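PDB 2BAS: YkuI protein from Bacillus subtilis, which probably acts as a phosphodiesterase specific for cyclic di-GMP, working through its EAL domain. Local coordinates for residues A[321-326]-A[357-362]; A[328-333]-A[350-355]. One frame throughout, in Å; residues are numbered along the deposited sequence.

Contacts 1 and 2 illustrate how neighbouring strands at one side of a sheet can be covered by two kinds of chemistry. Both are partly buried and lie in the C-terminal domain, their centres about 9 Å apart, with contact 2 nested in the chain loop that contact 1 closes. Contact 1 sets helix 318-328 against the outermost strand 356-360 through aromatic faces; contact 2 joins the turn following that helix to the neighbouring strand 349-353 through a lysine ammonium and oxygen acceptors. A326 and S333 are the buried residues of the two; K323 and K352 are partly exposed. W357 connects them, its indole lying between A326 and K352.

Contact 1: residues A[321-326]-A[357-362]; sequences FIKKLA and WIYQPE
A326 and W357 make the apolar half of this contact, a CH-pi interaction in which the methyl group sits almost exactly over the middle of the indole's six-membered ring. CB stands 3.6 Å from that ring's centroid and only 9° off its normal, and its nearest ring atom, CD2 of W357, is 3.7 Å away. With CG of W357 turned beside its own backbone N (chi1 -72°), the indole lies flat under the helix, and its NE1 is bonded to T330 OG1. Were W357 replaced by an alanine, the A326 methyl would probably lose its aromatic floor and the T330 hydroxyl its indole N-H.

The second interaction is cationic. K323 extends its chain over one face of Y359, placing CE 4.1 Å from the ring centroid in a CH-pi contact and NZ 4.5 Å from the same Y359 centroid in a cation-pi contact, 10° off the normal. CD of P361 lies over the opposite face, offset toward the rim, so the phenol is flanked by lysine and proline. The ammonium also forms a salt bridge with D320, so its charge is probably balanced by the carboxylate as well as by the ring.

Alternate residues of the strand, W357 and Y359, thus receive A326 and K323, respectively, about one helical turn apart, as happens where a helix packs on the face of an antiparallel sheet; the six-stranded domain is consistent with a PAS-like fold.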
loop_
_atom_site.group_PDB
_atom_site.type_symbol
_atom_site.label_atom_id
_atom_site.label_comp_id
_atom_site.label_asym_id
_atom_site.label_seq_id
_atom_site.Cartn_x
_atom_site.Cartn_y
_atom_site.Cartn_z
ATOM N N PHE A 321 36.311 -9.105 10.881
ATOM C CA PHE A 321 35.795 -7.990 11.687
ATOM C C PHE A 321 34.345 -8.183 12.161
ATOM O O PHE A 321 34.034 -7.908 13.325
ATOM C CB PHE A 321 35.973 -6.641 10.960
ATOM C CG PHE A 321 35.062 -5.545 11.461
ATOM C CD1 PHE A 321 35.268 -4.951 12.707
ATOM C CD2 PHE A 321 33.993 -5.104 10.679
ATOM C CE1 PHE A 321 34.409 -3.939 13.173
ATOM C CE2 PHE A 321 33.126 -4.084 11.133
ATOM C CZ PHE A 321 33.335 -3.504 12.375
ATOM N N ILE A 322 33.470 -8.648 11.269
ATOM C CA ILE A 322 32.056 -8.814 11.621
ATOM C C ILE A 322 31.822 -9.987 12.580
ATOM O O ILE A 322 30.889 -9.955 13.390
ATOM C CB ILE A 322 31.104 -8.880 10.387
ATOM C CG1 ILE A 322 31.424 -10.076 9.473
ATOM C CG2 ILE A 322 31.130 -7.556 9.613
ATOM C CD1 ILE A 322 30.416 -10.271 8.335
ATOM N N LYS A 323 32.675 -11.006 12.492
ATOM C CA LYS A 323 32.589 -12.152 13.387
ATOM C C LYS A 323 32.855 -11.684 14.808
ATOM O O LYS A 323 32.207 -12.138 15.759
ATOM C CB LYS A 323 33.604 -13.231 12.999
ATOM C CG LYS A 323 33.409 -13.841 11.618
ATOM C CD LYS A 323 34.528 -14.812 11.336
ATOM C CE LYS A 323 34.527 -15.250 9.888
ATOM N NZ LYS A 323 35.767 -16.037 9.586
ATOM N N LYS A 324 33.812 -10.767 14.933
ATOM C CA LYS A 324 34.164 -10.175 16.212
ATOM C C LYS A 324 33.090 -9.178 16.634
ATOM O O LYS A 324 32.715 -9.132 17.798
ATOM C CB LYS A 324 35.533 -9.495 16.146
ATOM C CG LYS A 324 36.721 -10.431 15.916
ATOM C CD LYS A 324 38.034 -9.647 16.017
ATOM C CE LYS A 324 39.270 -10.463 15.618
ATOM N NZ LYS A 324 39.374 -10.678 14.144
ATOM N N LEU A 325 32.584 -8.380 15.697
ATOM C CA LEU A 325 31.495 -7.468 16.042
ATOM C C LEU A 325 30.285 -8.246 16.585
ATOM O O LEU A 325 29.724 -7.876 17.622
ATOM C CB LEU A 325 31.102 -6.577 14.859
ATOM C CG LEU A 325 30.096 -5.458 15.180
ATOM C CD1 LEU A 325 30.659 -4.466 16.204
ATOM C CD2 LEU A 325 29.637 -4.731 13.912
ATOM N N ALA A 326 29.929 -9.335 15.901
ATOM C CA ALA A 326 28.795 -10.181 16.282
ATOM C C ALA A 326 28.850 -10.583 17.740
ATOM O O ALA A 326 27.849 -10.489 18.447
ATOM C CB ALA A 326 28.722 -11.427 15.405
ATOM N N TRP A 357 26.799 -18.235 16.888
ATOM C CA TRP A 357 27.058 -17.504 15.637
ATOM C C TRP A 357 27.640 -18.394 14.555
ATOM O O TRP A 357 28.492 -19.238 14.822
ATOM C CB TRP A 357 27.963 -16.290 15.870
ATOM C CG TRP A 357 27.265 -15.205 16.581
ATOM C CD1 TRP A 357 27.272 -14.966 17.929
ATOM C CD2 TRP A 357 26.415 -14.214 15.998
ATOM N NE1 TRP A 357 26.485 -13.874 18.219
ATOM C CE2 TRP A 357 25.947 -13.392 17.052
ATOM C CE3 TRP A 357 26.001 -13.934 14.687
ATOM C CZ2 TRP A 357 25.088 -12.307 16.835
ATOM C CZ3 TRP A 357 25.143 -12.849 14.470
ATOM C CH2 TRP A 357 24.697 -12.052 15.545
ATOM N N ILE A 358 27.169 -18.182 13.334
ATOM C CA ILE A 358 27.567 -18.975 12.183
ATOM C C ILE A 358 28.084 -18.058 11.069
ATOM O O ILE A 358 27.818 -16.870 11.078
ATOM C CB ILE A 358 26.390 -19.894 11.758
ATOM C CG1 ILE A 358 26.427 -21.170 12.606
ATOM C CG2 ILE A 358 26.419 -20.247 10.268
ATOM C CD1 ILE A 358 25.084 -21.854 12.759
ATOM N N TYR A 359 28.861 -18.602 10.141
ATOM C CA TYR A 359 29.407 -17.807 9.058
ATOM C C TYR A 359 28.968 -18.359 7.716
ATOM O O TYR A 359 29.241 -19.515 7.387
ATOM C CB TYR A 359 30.938 -17.732 9.147
ATOM C CG TYR A 359 31.596 -17.101 7.934
ATOM C CD1 TYR A 359 31.380 -15.751 7.605
ATOM C CD2 TYR A 359 32.433 -17.847 7.112
ATOM C CE1 TYR A 359 31.986 -15.171 6.486
ATOM C CE2 TYR A 359 33.043 -17.274 5.992
ATOM C CZ TYR A 359 32.814 -15.939 5.688
ATOM O OH TYR A 359 33.427 -15.392 4.576
ATOM N N GLN A 360 28.296 -17.512 6.945
ATOM C CA GLN A 360 27.764 -17.893 5.643
ATOM C C GLN A 360 28.449 -17.119 4.500
ATOM O O GLN A 360 27.974 -16.052 4.095
ATOM C CB GLN A 360 26.249 -17.676 5.624
ATOM C CG GLN A 360 25.491 -18.399 6.734
ATOM C CD GLN A 360 24.111 -17.808 6.996
ATOM O OE1 GLN A 360 23.892 -16.602 6.866
ATOM N NE2 GLN A 360 23.181 -18.659 7.387
ATOM N N PRO A 361 29.571 -17.656 3.983
ATOM C CA PRO A 361 30.346 -17.012 2.916
ATOM C C PRO A 361 29.573 -16.796 1.613
ATOM O O PRO A 361 29.845 -15.834 0.898
ATOM C CB PRO A 361 31.495 -18.001 2.667
ATOM C CG PRO A 361 30.985 -19.316 3.180
ATOM C CD PRO A 361 30.179 -18.940 4.388
ATOM N N GLU A 362 28.627 -17.687 1.313
ATOM C CA GLU A 362 27.857 -17.633 0.062
ATOM C C GLU A 362 27.130 -16.297 -0.185
ATOM O O GLU A 362 26.846 -15.941 -1.323
ATOM C CB GLU A 362 26.877 -18.818 -0.040
ATOM C CG GLU A 362 25.713 -18.831 0.982
ATOM C CD GLU A 362 26.046 -19.510 2.326
ATOM O OE1 GLU A 362 27.238 -19.595 2.703
ATOM O OE2 GLU A 362 25.096 -19.958 3.008
#

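Contact 2: residues A[328-333]-A[350-355]; sequences ELTDCS and VFKQDG
K352 reaches across to T330 as a straight rod, and the two side chains meet at an oblique angle with their polar ends together. CG of the lysine is anti to the backbone N and every later bond is also extended, which carries the ammonium from the strand to the turn that follows helix 318-328. There NZ donates to two acceptors of one residue: T330 O at 3.0 Å and T330 OG1 at 3.2 Å. The carbonyl is approached from above its plane, 49° out of it, with a C=O...N angle of 129°, so the lysine does not lie on a lone pair of that oxygen. The threonine hydroxyl stands anti to its own backbone N (chi1 -172°), which brings it alongside the carbonyl and turns the pair into a pincer for one ammonium. W357 NE1 bonds the same hydroxyl, whose oxygen therefore accepts from both an indole and a lysine.

Behind the ammonium, the aliphatic part of K352 runs past S333, with CD 3.7 Å from S333 O, and its inner carbons rest on W357, over the indole face opposite to the one met by A326. Water 1 donates to S333 O at 2.8 Å and accepts a weak bond from K352 NZ at 3.4 Å, adding an indirect link to the turn.

The turn itself is closed by a backbone bond from C332 N to L329 O. Chemically, one lysine serves as a greasy cover and as a cationic donor to neutral oxygens; D331 OD1, 4.8 Å from NZ, is too far for a salt bridge but may still favour the charge electrostatically.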
loop_
_atom_site.group_PDB
_atom_site.type_symbol
_atom_site.label_atom_id
_atom_site.label_comp_id
_atom_site.label_asym_id
_atom_site.label_seq_id
_atom_site.Cartn_x
_atom_site.Cartn_y
_atom_site.Cartn_z
ATOM N N GLU A 328 30.651 -9.127 20.135
ATOM C CA GLU A 328 30.556 -7.918 20.950
ATOM C C GLU A 328 29.094 -7.471 21.089
ATOM O O GLU A 328 28.676 -7.018 22.155
ATOM C CB GLU A 328 31.398 -6.797 20.336
ATOM C CG GLU A 328 31.475 -5.528 21.176
ATOM C CD GLU A 328 32.164 -5.748 22.508
ATOM O OE1 GLU A 328 31.540 -5.445 23.543
ATOM O OE2 GLU A 328 33.318 -6.237 22.524
ATOM N N LEU A 329 28.327 -7.608 20.011
ATOM C CA LEU A 329 26.912 -7.250 20.022
ATOM C C LEU A 329 25.982 -8.467 20.152
ATOM O O LEU A 329 24.789 -8.389 19.835
ATOM C CB LEU A 329 26.561 -6.430 18.763
ATOM C CG LEU A 329 27.226 -5.060 18.561
ATOM C CD1 LEU A 329 26.600 -4.359 17.393
ATOM C CD2 LEU A 329 27.140 -4.168 19.790
ATOM N N THR A 330 26.514 -9.578 20.659
ATOM C CA THR A 330 25.760 -10.843 20.691
ATOM C C THR A 330 24.328 -10.767 21.229
ATOM O O THR A 330 23.438 -11.465 20.726
ATOM C CB THR A 330 26.528 -11.980 21.407
ATOM O OG1 THR A 330 25.815 -13.209 21.222
ATOM C CG2 THR A 330 26.682 -11.708 22.904
ATOM N N ASP A 331 24.113 -9.907 22.223
ATOM C CA ASP A 331 22.816 -9.807 22.902
ATOM C C ASP A 331 21.726 -9.039 22.134
ATOM O O ASP A 331 20.547 -9.192 22.434
ATOM C CB ASP A 331 22.995 -9.278 24.336
ATOM C CG ASP A 331 23.599 -10.336 25.280
ATOM O OD1 ASP A 331 23.463 -11.541 24.975
ATOM O OD2 ASP A 331 24.199 -9.981 26.329
ATOM N N CYS A 332 22.108 -8.252 21.124
ATOM C CA CYS A 332 21.122 -7.452 20.387
ATOM C C CYS A 332 21.088 -7.629 18.874
ATOM O O CYS A 332 20.507 -6.804 18.173
ATOM C CB CYS A 332 21.271 -5.965 20.724
ATOM S SG CYS A 332 22.903 -5.276 20.396
ATOM N N SER A 333 21.680 -8.698 18.358
ATOM C CA SER A 333 21.607 -8.936 16.917
ATOM C C SER A 333 21.547 -10.418 16.547
ATOM O O SER A 333 21.787 -11.272 17.383
ATOM C CB SER A 333 22.728 -8.191 16.159
ATOM O OG SER A 333 24.030 -8.536 16.609
ATOM N N VAL A 350 27.302 -13.158 8.999
ATOM C CA VAL A 350 27.401 -13.885 10.265
ATOM C C VAL A 350 25.973 -13.931 10.776
ATOM O O VAL A 350 25.243 -12.939 10.663
ATOM C CB VAL A 350 28.444 -13.324 11.290
ATOM C CG1 VAL A 350 29.829 -13.320 10.668
ATOM C CG2 VAL A 350 28.092 -11.933 11.792
ATOM N N PHE A 351 25.569 -15.091 11.285
ATOM C CA PHE A 351 24.168 -15.353 11.573
ATOM C C PHE A 351 24.055 -16.103 12.882
ATOM O O PHE A 351 24.802 -17.051 13.123
ATOM C CB PHE A 351 23.567 -16.154 10.407
ATOM C CG PHE A 351 22.124 -16.533 10.580
ATOM C CD1 PHE A 351 21.113 -15.627 10.285
ATOM C CD2 PHE A 351 21.773 -17.810 10.999
ATOM C CE1 PHE A 351 19.763 -15.977 10.422
ATOM C CE2 PHE A 351 20.424 -18.172 11.145
ATOM C CZ PHE A 351 19.417 -17.248 10.850
ATOM N N LYS A 352 23.144 -15.651 13.739
ATOM C CA LYS A 352 22.926 -16.274 15.044
ATOM C C LYS A 352 21.733 -17.228 14.999
ATOM O O LYS A 352 20.572 -16.800 14.942
ATOM C CB LYS A 352 22.751 -15.211 16.134
ATOM C CG LYS A 352 22.717 -15.763 17.545
ATOM C CD LYS A 352 22.730 -14.668 18.605
ATOM C CE LYS A 352 23.065 -15.285 19.960
ATOM N NZ LYS A 352 22.865 -14.378 21.129
ATOM N N GLN A 353 22.038 -18.522 15.020
ATOM C CA GLN A 353 21.037 -19.567 14.929
ATOM C C GLN A 353 21.101 -20.399 16.196
ATOM O O GLN A 353 22.117 -21.042 16.480
ATOM C CB GLN A 353 21.320 -20.437 13.701
ATOM C CG GLN A 353 20.497 -21.717 13.597
ATOM C CD GLN A 353 21.196 -22.780 12.757
ATOM O OE1 GLN A 353 21.649 -23.792 13.289
ATOM N NE2 GLN A 353 21.311 -22.543 11.447
ATOM N N ASP A 354 20.013 -20.379 16.961
ATOM C CA ASP A 354 19.933 -21.117 18.225
ATOM C C ASP A 354 21.072 -20.771 19.196
ATOM O O ASP A 354 21.675 -21.659 19.787
ATOM C CB ASP A 354 19.852 -22.638 17.976
ATOM C CG ASP A 354 18.419 -23.138 17.787
ATOM O OD1 ASP A 354 17.601 -22.455 17.135
ATOM O OD2 ASP A 354 18.106 -24.234 18.299
ATOM N N GLY A 355 21.371 -19.481 19.339
ATOM C CA GLY A 355 22.344 -19.006 20.335
ATOM C C GLY A 355 23.833 -19.068 20.009
ATOM O O GLY A 355 24.665 -18.658 20.829
HETATM O O HOH W 1 20.486 -12.512 19.581
#